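Local coordinates for rieske iron-sulfur protein soxF (PDB 1JM1) that carries a Rieske-type [2Fe-2S] cluster and probably passes electrons within the respiratory chain of a thermoacidophilic archaeon, at residues A[47-52]-A[86-91]; A[30-35]-A[43-48]; A[79-84]-A[151-156]. All coordinates share one frame; numbering follows the deposited sequence. Where two conformers were deposited one is given.

Contact 1: residues A[47-52]-A[86-91]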
loop_
_atom_site.group_PDB
_atom_site.type_symbol
_atom_site.label_atom_id
_atom_site.label_comp_id
_atom_site.label_asym_id
_atom_site.label_seq_id
_atom_site.Cartn_x
_atom_site.Cartn_y
_atom_site.Cartn_z
ATOM N N VAL A 47 0.770 -6.160 -1.718
ATOM C CA VAL A 47 0.130 -7.309 -1.068
ATOM C C VAL A 47 -0.693 -8.039 -2.097
ATOM O O VAL A 47 -1.446 -7.414 -2.868
ATOM C CB VAL A 47 -0.696 -6.890 0.142
ATOM C CG1 VAL A 47 -1.795 -5.867 -0.166
ATOM C CG2 VAL A 47 -1.273 -8.127 0.869
ATOM N N ASP A 48 -0.552 -9.364 -2.126
ATOM C CA ASP A 48 -1.435 -10.218 -2.917
ATOM C C ASP A 48 -2.586 -10.560 -2.024
ATOM O O ASP A 48 -2.479 -11.380 -1.088
ATOM C CB ASP A 48 -0.732 -11.430 -3.462
ATOM C CG ASP A 48 -1.667 -12.265 -4.334
ATOM O OD1 ASP A 48 -2.853 -12.349 -4.097
ATOM O OD2 ASP A 48 -1.122 -12.990 -5.222
ATOM N N LEU A 49 -3.756 -9.891 -2.241
ATOM C CA LEU A 49 -4.872 -10.064 -1.343
ATOM C C LEU A 49 -5.479 -11.441 -1.433
ATOM O O LEU A 49 -6.111 -11.877 -0.424
ATOM C CB LEU A 49 -5.919 -8.990 -1.500
ATOM C CG LEU A 49 -5.535 -7.581 -1.001
ATOM C CD1 LEU A 49 -6.650 -6.587 -1.240
ATOM C CD2 LEU A 49 -5.213 -7.562 0.496
ATOM N N GLN A 50 -5.341 -12.155 -2.526
ATOM C CA GLN A 50 -5.839 -13.542 -2.595
ATOM C C GLN A 50 -4.936 -14.469 -1.820
ATOM O O GLN A 50 -5.425 -15.336 -1.084
ATOM C CB GLN A 50 -5.986 -13.932 -4.082
ATOM C CG GLN A 50 -6.457 -15.399 -4.230
ATOM C CD GLN A 50 -6.766 -15.694 -5.714
ATOM O OE1 GLN A 50 -7.809 -16.247 -5.892
ATOM N NE2 GLN A 50 -5.878 -15.483 -6.600
ATOM N N ALA A 51 -3.602 -14.336 -1.958
ATOM C CA ALA A 51 -2.737 -15.141 -1.138
ATOM C C ALA A 51 -2.971 -14.880 0.345
ATOM O O ALA A 51 -2.972 -15.803 1.166
ATOM C CB ALA A 51 -1.269 -14.888 -1.533
ATOM N N LEU A 52 -3.219 -13.639 0.692
ATOM C CA LEU A 52 -3.406 -13.265 2.086
ATOM C C LEU A 52 -4.712 -13.859 2.672
ATOM O O LEU A 52 -4.699 -14.414 3.755
ATOM C CB LEU A 52 -3.375 -11.753 2.225
ATOM C CG LEU A 52 -3.450 -11.254 3.666
ATOM C CD1 LEU A 52 -2.117 -11.464 4.367
ATOM C CD2 LEU A 52 -3.867 -9.768 3.673
ATOM N N THR A 86 -4.808 -9.734 -8.502
ATOM C CA THR A 86 -4.997 -9.695 -7.049
ATOM C C THR A 86 -3.925 -8.916 -6.306
ATOM O O THR A 86 -3.924 -8.957 -5.075
ATOM C CB THR A 86 -5.088 -11.131 -6.512
ATOM O OG1 THR A 86 -3.910 -11.827 -6.924
ATOM C CG2 THR A 86 -6.353 -11.834 -7.022
ATOM N N ILE A 87 -3.020 -8.229 -6.999
ATOM C CA ILE A 87 -1.939 -7.498 -6.338
ATOM C C ILE A 87 -2.278 -6.024 -6.222
ATOM O O ILE A 87 -2.611 -5.365 -7.234
ATOM C CB ILE A 87 -0.610 -7.708 -7.064
ATOM C CG1 ILE A 87 -0.215 -9.190 -6.990
ATOM C CG2 ILE A 87 0.456 -6.809 -6.454
ATOM C CD1 ILE A 87 0.882 -9.582 -7.864
ATOM N N PHE A 88 -2.173 -5.515 -5.008
ATOM C CA PHE A 88 -2.468 -4.143 -4.624
ATOM C C PHE A 88 -1.262 -3.590 -3.868
ATOM O O PHE A 88 -0.339 -4.340 -3.509
ATOM C CB PHE A 88 -3.728 -4.093 -3.727
ATOM C CG PHE A 88 -4.948 -4.620 -4.436
ATOM C CD1 PHE A 88 -5.238 -5.969 -4.452
ATOM C CD2 PHE A 88 -5.783 -3.751 -5.102
ATOM C CE1 PHE A 88 -6.359 -6.452 -5.099
ATOM C CE2 PHE A 88 -6.910 -4.202 -5.765
ATOM C CZ PHE A 88 -7.188 -5.558 -5.729
ATOM N N ALA A 89 -1.283 -2.307 -3.567
ATOM C CA ALA A 89 -0.220 -1.696 -2.792
ATOM C C ALA A 89 -0.740 -0.515 -2.000
ATOM O O ALA A 89 -1.659 0.189 -2.411
ATOM C CB ALA A 89 0.914 -1.248 -3.712
ATOM N N PHE A 90 -0.084 -0.278 -0.854
ATOM C CA PHE A 90 -0.475 0.769 0.085
ATOM C C PHE A 90 0.771 1.450 0.608
ATOM O O PHE A 90 1.856 0.877 0.718
ATOM C CB PHE A 90 -1.256 0.174 1.256
ATOM C CG PHE A 90 -2.569 -0.473 0.872
ATOM C CD1 PHE A 90 -2.614 -1.785 0.454
ATOM C CD2 PHE A 90 -3.750 0.278 0.914
ATOM C CE1 PHE A 90 -3.801 -2.348 0.045
ATOM C CE2 PHE A 90 -4.949 -0.304 0.541
ATOM C CZ PHE A 90 -4.971 -1.588 0.113
ATOM N N SER A 91 0.561 2.702 1.101
ATOM C CA SER A 91 1.546 3.320 1.979
ATOM C C SER A 91 1.711 2.481 3.253
ATOM O O SER A 91 0.766 1.918 3.783
ATOM C CB SER A 91 1.062 4.709 2.361
ATOM O OG SER A 91 1.959 5.349 3.265
#

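Contact 2: residues A[30-35]-A[43-48]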
loop_
_atom_site.group_PDB
_atom_site.type_symbol
_atom_site.label_atom_id
_atom_site.label_comp_id
_atom_site.label_asym_id
_atom_site.label_seq_id
_atom_site.Cartn_x
_atom_site.Cartn_y
_atom_site.Cartn_z
ATOM N N CYS A 30 5.009 -15.563 2.332
ATOM C CA CYS A 30 4.894 -14.135 2.646
ATOM C C CYS A 30 4.278 -13.393 1.468
ATOM O O CYS A 30 4.857 -13.366 0.415
ATOM C CB CYS A 30 6.269 -13.608 3.001
ATOM S SG CYS A 30 6.255 -11.879 3.447
ATOM N N ALA A 31 3.048 -12.824 1.693
ATOM C CA ALA A 31 2.292 -12.152 0.627
ATOM C C ALA A 31 2.468 -10.677 0.600
ATOM O O ALA A 31 1.711 -9.984 -0.127
ATOM C CB ALA A 31 0.805 -12.479 0.803
ATOM N N VAL A 32 3.428 -10.127 1.352
ATOM C CA VAL A 32 3.695 -8.691 1.450
ATOM C C VAL A 32 5.099 -8.446 0.943
ATOM O O VAL A 32 6.025 -9.199 1.254
ATOM C CB VAL A 32 3.595 -8.269 2.980
ATOM C CG1 VAL A 32 3.947 -6.899 3.220
ATOM C CG2 VAL A 32 2.126 -8.553 3.445
ATOM N N TYR A 33 5.287 -7.349 0.162
ATOM C CA TYR A 33 6.550 -7.065 -0.482
ATOM C C TYR A 33 6.814 -5.583 -0.356
ATOM O O TYR A 33 6.109 -4.754 -0.966
ATOM C CB TYR A 33 6.520 -7.510 -1.930
ATOM C CG TYR A 33 7.780 -7.537 -2.684
ATOM C CD1 TYR A 33 8.526 -8.705 -2.810
ATOM C CD2 TYR A 33 8.315 -6.365 -3.263
ATOM C CE1 TYR A 33 9.720 -8.741 -3.503
ATOM C CE2 TYR A 33 9.508 -6.434 -3.980
ATOM C CZ TYR A 33 10.178 -7.629 -4.061
ATOM O OH TYR A 33 11.352 -7.730 -4.836
ATOM N N PHE A 34 7.820 -5.191 0.425
ATOM C CA PHE A 34 8.074 -3.794 0.730
ATOM C C PHE A 34 8.895 -3.127 -0.345
ATOM O O PHE A 34 9.742 -3.774 -0.984
ATOM C CB PHE A 34 8.778 -3.636 2.084
ATOM C CG PHE A 34 7.854 -3.979 3.248
ATOM C CD1 PHE A 34 7.842 -5.269 3.746
ATOM C CD2 PHE A 34 7.036 -3.015 3.787
ATOM C CE1 PHE A 34 6.992 -5.552 4.811
ATOM C CE2 PHE A 34 6.180 -3.307 4.853
ATOM C CZ PHE A 34 6.164 -4.572 5.368
ATOM N N PHE A 35 8.669 -1.827 -0.497
ATOM C CA PHE A 35 9.413 -0.986 -1.429
ATOM C C PHE A 35 9.266 0.464 -0.949
ATOM O O PHE A 35 8.570 0.706 0.058
ATOM C CB PHE A 35 8.917 -1.173 -2.887
ATOM C CG PHE A 35 7.512 -0.769 -3.156
ATOM C CD1 PHE A 35 7.200 0.430 -3.781
ATOM C CD2 PHE A 35 6.442 -1.592 -2.813
ATOM C CE1 PHE A 35 5.909 0.774 -4.105
ATOM C CE2 PHE A 35 5.134 -1.244 -3.125
ATOM C CZ PHE A 35 4.859 -0.072 -3.768
ATOM N N PRO A 43 8.043 4.472 2.718
ATOM C CA PRO A 43 7.830 3.041 2.616
ATOM C C PRO A 43 6.411 2.689 2.204
ATOM O O PRO A 43 5.463 3.342 2.634
ATOM C CB PRO A 43 8.158 2.541 4.052
ATOM C CG PRO A 43 7.709 3.685 4.893
ATOM C CD PRO A 43 8.116 4.940 4.119
ATOM N N CYS A 44 6.306 1.633 1.409
ATOM C CA CYS A 44 5.081 1.092 0.866
ATOM C C CYS A 44 5.137 -0.403 0.895
ATOM O O CYS A 44 6.215 -0.992 1.066
ATOM C CB CYS A 44 4.914 1.554 -0.604
ATOM S SG CYS A 44 4.810 3.343 -0.841
ATOM N N PHE A 45 4.016 -1.081 0.644
ATOM C CA PHE A 45 4.055 -2.525 0.426
ATOM C C PHE A 45 3.086 -2.919 -0.648
ATOM O O PHE A 45 1.968 -2.403 -0.723
ATOM C CB PHE A 45 3.813 -3.300 1.733
ATOM C CG PHE A 45 2.464 -3.103 2.361
ATOM C CD1 PHE A 45 1.428 -3.964 2.120
ATOM C CD2 PHE A 45 2.219 -2.013 3.183
ATOM C CE1 PHE A 45 0.186 -3.744 2.647
ATOM C CE2 PHE A 45 0.954 -1.783 3.706
ATOM C CZ PHE A 45 -0.059 -2.650 3.459
ATOM N N LEU A 46 3.493 -3.913 -1.429
ATOM C CA LEU A 46 2.604 -4.712 -2.250
ATOM C C LEU A 46 2.006 -5.782 -1.397
ATOM O O LEU A 46 2.656 -6.309 -0.499
ATOM C CB LEU A 46 3.341 -5.469 -3.422
ATOM C CG LEU A 46 4.174 -4.814 -4.405
ATOM C CD1 LEU A 46 4.741 -5.821 -5.446
ATOM C CD2 LEU A 46 3.382 -3.790 -5.220
ATOM N N VAL A 47 0.770 -6.160 -1.718
ATOM C CA VAL A 47 0.130 -7.309 -1.068
ATOM C C VAL A 47 -0.693 -8.039 -2.097
ATOM O O VAL A 47 -1.446 -7.414 -2.868
ATOM C CB VAL A 47 -0.696 -6.890 0.142
ATOM C CG1 VAL A 47 -1.795 -5.867 -0.166
ATOM C CG2 VAL A 47 -1.273 -8.127 0.869
ATOM N N ASP A 48 -0.552 -9.364 -2.126
ATOM C CA ASP A 48 -1.435 -10.218 -2.917
ATOM C C ASP A 48 -2.586 -10.560 -2.024
ATOM O O ASP A 48 -2.479 -11.380 -1.088
ATOM C CB ASP A 48 -0.732 -11.430 -3.462
ATOM C CG ASP A 48 -1.667 -12.265 -4.334
ATOM O OD1 ASP A 48 -2.853 -12.349 -4.097
ATOM O OD2 ASP A 48 -1.122 -12.990 -5.222
#

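Contact 3: residues A[79-84]-A[151-156]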
loop_
_atom_site.group_PDB
_atom_site.type_symbol
_atom_site.label_atom_id
_atom_site.label_comp_id
_atom_site.label_asym_id
_atom_site.label_seq_id
_atom_site.Cartn_x
_atom_site.Cartn_y
_atom_site.Cartn_z
ATOM N N LYS A 79 -7.926 -1.508 -9.535
ATOM C CA LYS A 79 -7.903 -2.910 -9.982
ATOM C C LYS A 79 -6.630 -3.563 -9.517
ATOM O O LYS A 79 -5.527 -3.003 -9.601
ATOM C CB LYS A 79 -7.995 -2.978 -11.532
ATOM C CG LYS A 79 -9.465 -2.548 -12.011
ATOM C CD LYS A 79 -9.779 -2.875 -13.399
ATOM C CE LYS A 79 -11.240 -2.577 -13.755
ATOM N NZ LYS A 79 -11.609 -1.265 -13.174
ATOM N N GLY A 80 -6.741 -4.797 -9.040
ATOM C CA GLY A 80 -5.587 -5.590 -8.729
ATOM C C GLY A 80 -4.830 -5.919 -10.012
ATOM O O GLY A 80 -5.442 -6.071 -11.083
ATOM N N VAL A 81 -3.520 -6.075 -9.909
ATOM C CA VAL A 81 -2.710 -6.281 -11.090
ATOM C C VAL A 81 -2.047 -7.665 -11.108
ATOM O O VAL A 81 -2.029 -8.408 -10.113
ATOM C CB VAL A 81 -1.648 -5.156 -11.272
ATOM C CG1 VAL A 81 -2.336 -3.799 -11.293
ATOM C CG2 VAL A 81 -0.550 -5.235 -10.223
ATOM N N GLY A 82 -1.498 -7.966 -12.283
ATOM C CA GLY A 82 -0.857 -9.222 -12.566
ATOM C C GLY A 82 -1.825 -10.227 -13.109
ATOM O O GLY A 82 -3.036 -9.973 -13.225
ATOM N N PRO A 83 -1.341 -11.430 -13.445
ATOM C CA PRO A 83 -2.197 -12.424 -14.144
ATOM C C PRO A 83 -3.384 -12.882 -13.325
ATOM O O PRO A 83 -4.325 -13.366 -13.946
ATOM C CB PRO A 83 -1.232 -13.594 -14.427
ATOM C CG PRO A 83 0.099 -13.007 -14.300
ATOM C CD PRO A 83 0.060 -11.878 -13.360
ATOM N N ASN A 84 -3.350 -12.820 -12.017
ATOM C CA ASN A 84 -4.488 -13.191 -11.198
ATOM C C ASN A 84 -5.364 -11.998 -10.863
ATOM O O ASN A 84 -6.456 -12.173 -10.331
ATOM C CB ASN A 84 -4.036 -13.823 -9.870
ATOM C CG ASN A 84 -3.184 -15.056 -10.112
ATOM O OD1 ASN A 84 -3.673 -15.952 -10.826
ATOM N ND2 ASN A 84 -1.954 -15.037 -9.657
ATOM N N VAL A 151 -1.177 2.910 -3.353
ATOM C CA VAL A 151 -0.214 3.104 -4.413
ATOM C C VAL A 151 -0.793 2.426 -5.665
ATOM O O VAL A 151 -1.051 1.218 -5.675
ATOM C CB VAL A 151 1.149 2.519 -4.041
ATOM C CG1 VAL A 151 2.128 2.693 -5.225
ATOM C CG2 VAL A 151 1.690 3.180 -2.785
ATOM N N ILE A 152 -1.011 3.231 -6.689
ATOM C CA ILE A 152 -1.583 2.744 -7.956
ATOM C C ILE A 152 -0.484 1.990 -8.700
ATOM O O ILE A 152 0.639 2.486 -8.826
ATOM C CB ILE A 152 -2.162 3.907 -8.748
ATOM C CG1 ILE A 152 -3.165 4.682 -7.881
ATOM C CG2 ILE A 152 -2.760 3.388 -10.063
ATOM C CD1 ILE A 152 -3.375 6.056 -8.498
ATOM N N LEU A 153 -0.819 0.778 -9.163
ATOM C CA LEU A 153 0.087 -0.081 -9.863
ATOM C C LEU A 153 -0.314 -0.254 -11.300
ATOM O O LEU A 153 -1.485 -0.159 -11.670
ATOM C CB LEU A 153 0.114 -1.463 -9.183
ATOM C CG LEU A 153 0.488 -1.499 -7.709
ATOM C CD1 LEU A 153 0.388 -2.938 -7.192
ATOM C CD2 LEU A 153 1.890 -0.922 -7.468
ATOM N N ASP A 154 0.674 -0.595 -12.116
ATOM C CA ASP A 154 0.502 -0.951 -13.527
ATOM C C ASP A 154 1.361 -2.197 -13.777
ATOM O O ASP A 154 2.589 -2.169 -13.564
ATOM C CB ASP A 154 0.903 0.189 -14.419
ATOM C CG ASP A 154 0.672 -0.044 -15.893
ATOM O OD1 ASP A 154 -0.149 -0.894 -16.234
ATOM O OD2 ASP A 154 1.221 0.721 -16.711
ATOM N N TYR A 155 0.805 -3.236 -14.329
ATOM C CA TYR A 155 1.500 -4.453 -14.693
ATOM C C TYR A 155 1.742 -4.431 -16.212
ATOM O O TYR A 155 0.814 -4.287 -16.992
ATOM C CB TYR A 155 0.635 -5.663 -14.271
ATOM C CG TYR A 155 1.117 -6.989 -14.764
ATOM C CD1 TYR A 155 2.222 -7.655 -14.188
ATOM C CD2 TYR A 155 0.463 -7.642 -15.773
ATOM C CE1 TYR A 155 2.619 -8.906 -14.637
ATOM C CE2 TYR A 155 0.875 -8.870 -16.229
ATOM C CZ TYR A 155 1.970 -9.478 -15.710
ATOM O OH TYR A 155 2.467 -10.696 -16.159
ATOM N N ASP A 156 2.986 -4.606 -16.579
ATOM C CA ASP A 156 3.393 -4.682 -17.981
ATOM C C ASP A 156 3.234 -6.154 -18.411
ATOM O O ASP A 156 4.031 -7.008 -18.017
ATOM C CB ASP A 156 4.828 -4.200 -18.157
ATOM C CG ASP A 156 5.269 -4.158 -19.590
ATOM O OD1 ASP A 156 4.715 -4.870 -20.427
ATOM O OD2 ASP A 156 6.198 -3.397 -19.921
HETATM O O HOH W 1 -4.522 -1.122 -11.491
HETATM O O HOH W 2 -3.527 -0.242 -9.506
#

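Contact 1: residues A[47-52]-A[86-91]
Thr86 OG1 donates a hydrogen bond to Asp48 OD1 over 3.1 Å. The two side chains approach at a slant. The hydroxyl lies between the backbone N and carbonyl carbon of Thr86 (chi1 56°), which turns it to the carboxylate. It meets OD1 from above the carboxylate plane. Ala51 N reaches Asp48 OD1 at 3.0 Å from the opposite face, in a nearly straight bond, and Gln50 N adds a weak one. OD1 is thus gripped from both faces, which should hold the buried carboxylate in place and would probably favour its charged form. The other branch of Thr86 is used too: CG2 packs 3.6 Å from Gln50 CB, and Gln50 NE2 also lies near this methyl.

Thr86 O takes the bond from Leu49 N, at 3.0 Å and nearly along the C=O axis. Leu49 CG lies anti to its carbonyl carbon (chi1 -71°), beside the Phe88 ring. Leu49 CD1 then comes 3.6 Å from Phe88 CD1, obliquely to the ring, and the two side chains cross at about a right angle. Val47 CG1 touches the edge of the Phe90 ring, 4.1 Å from CE1. Ile60 of strand 59-61 packs on both rings.

Behind these side chains, Val47 and Phe88 form an antiparallel hydrogen-bonded pair. Val47 N lies 2.8 Å from Phe88 O. Asp48 and Ile87 follow as a non-hydrogen-bonded pair. Strand 43-48 ends at this pair and runs into helix 49-53, with Asp48 as the N-cap, a strand-to-helix junction held by Thr86 and the first residues of strand 87-91.

Contact 2: residues A[30-35]-A[43-48]
Leu46 N donates to Tyr33 O over 2.8 Å. Phe45 CA adds a CA-H...O contact to Tyr33 O at 3.3 Å. The edge of the Phe35 ring also lies beside this oxygen, in the ring plane. Tyr33 N returns a bond to Leu46 O, so Tyr33 and Leu46 make a hydrogen-bonded pair. Phe35 and Cys44 make the next one, and Ala31 O takes the bond from Asp48 N.

Phe35 packs on Cys44. Its CG stands between the backbone N and the carbonyl carbon (chi1 64°), and the ring lies across Cys44. Cys44 CB sits over one face, offset toward the rim, 3.6 Å from Phe35 CZ. Cys44 SG is further out, an oblique sulfur-aromatic contact. Phe35 CE2 comes 3.7 Å from Leu46 CD2. Val15 of strand 13-17 and Val151 of strand 151-155 pack on the Phe35 ring.

On the other face of the sheet lie Val32, Phe34, Phe45 and Val47. Phe45 CB lies over the face of the Phe34 ring, 3.8 Å from Phe34 CD2, while the two side chains meet at a slant. Val32 CG1 touches the same Phe45 CB at 3.9 Å. Val47 CG2 is a looser neighbour, 4.3 Å from Val32 CG2. The Phe34 backbone N is bound by the side chain of Asn198.

The two strands form an antiparallel beta hairpin. It is part of a three-stranded sheet, in which strand 43-48 is the middle strand.

Contact 3: residues A[79-84]-A[151-156]
Gly82 CA sits over the centre of the Tyr155 ring in a CH-pi contact, 3.7 Å from Tyr155 CG. Pro83 follows across the ring: its CD lies 3.9 Å from Tyr155 CZ, and its CG reaches the hydroxyl end. Val81 packs beside Tyr155, with Val81 CB 3.8 Å from Tyr155 CB. Its two methyls straddle Leu153. Val81 CG1 faces Leu153 O, while Val81 CG2 meets Leu153 CD1 at 3.9 Å, the side chains crossing at about a right angle.

Strand 151-155 is an outer strand of the three-stranded antiparallel sheet with 161-167 and 13-17. The loop joining strands 77-79 and 87-91 lies over it, within the Rieske domain.

Tyr155 CG is anti to its backbone N (chi1 171°), which puts CG beneath Gly82. An alanine at Tyr155 would probably leave Gly82 CA and the Pro83 ring without their aromatic partner and open a gap under the loop. Gly82 has phi 90° and psi 178°, where a CB would jam against the preceding carbonyl O.

Farther out, water 1 lies 2.8 Å from Lys79 O and within reach of Leu153 O, and can bridge them. Water 2 accepts from Leu153 N over 2.9 Å. Val81 pairs by backbone with Ile87, which fixes the loop on strand 87-91. Ile18 of helix 18-28 packs on both Pro83 and Tyr155.

How the contacts relate
Contacts 1 and 2 share Val47 and Asp48, and their centres lie about 7 Å apart. Strand 43-48 serves both, with 32-36 on one flank and 87-91 on the other. Phe90 O, 2.9 Å from Phe45 N, continues the pairing between them. Contact 3 is about 10 Å from contact 1 and about 13 Å from contact 2, centre to centre. It is tied to contact 1 through Val81 N and Ile87 O, 2.9 Å apart. Leu153 CD1 also packs on Leu46 CD2, at 3.7 Å. The side chains of Phe45 and Phe90 are about 12 Å and 13 Å from the [2Fe-2S] cluster. Contact 3 lies away from it.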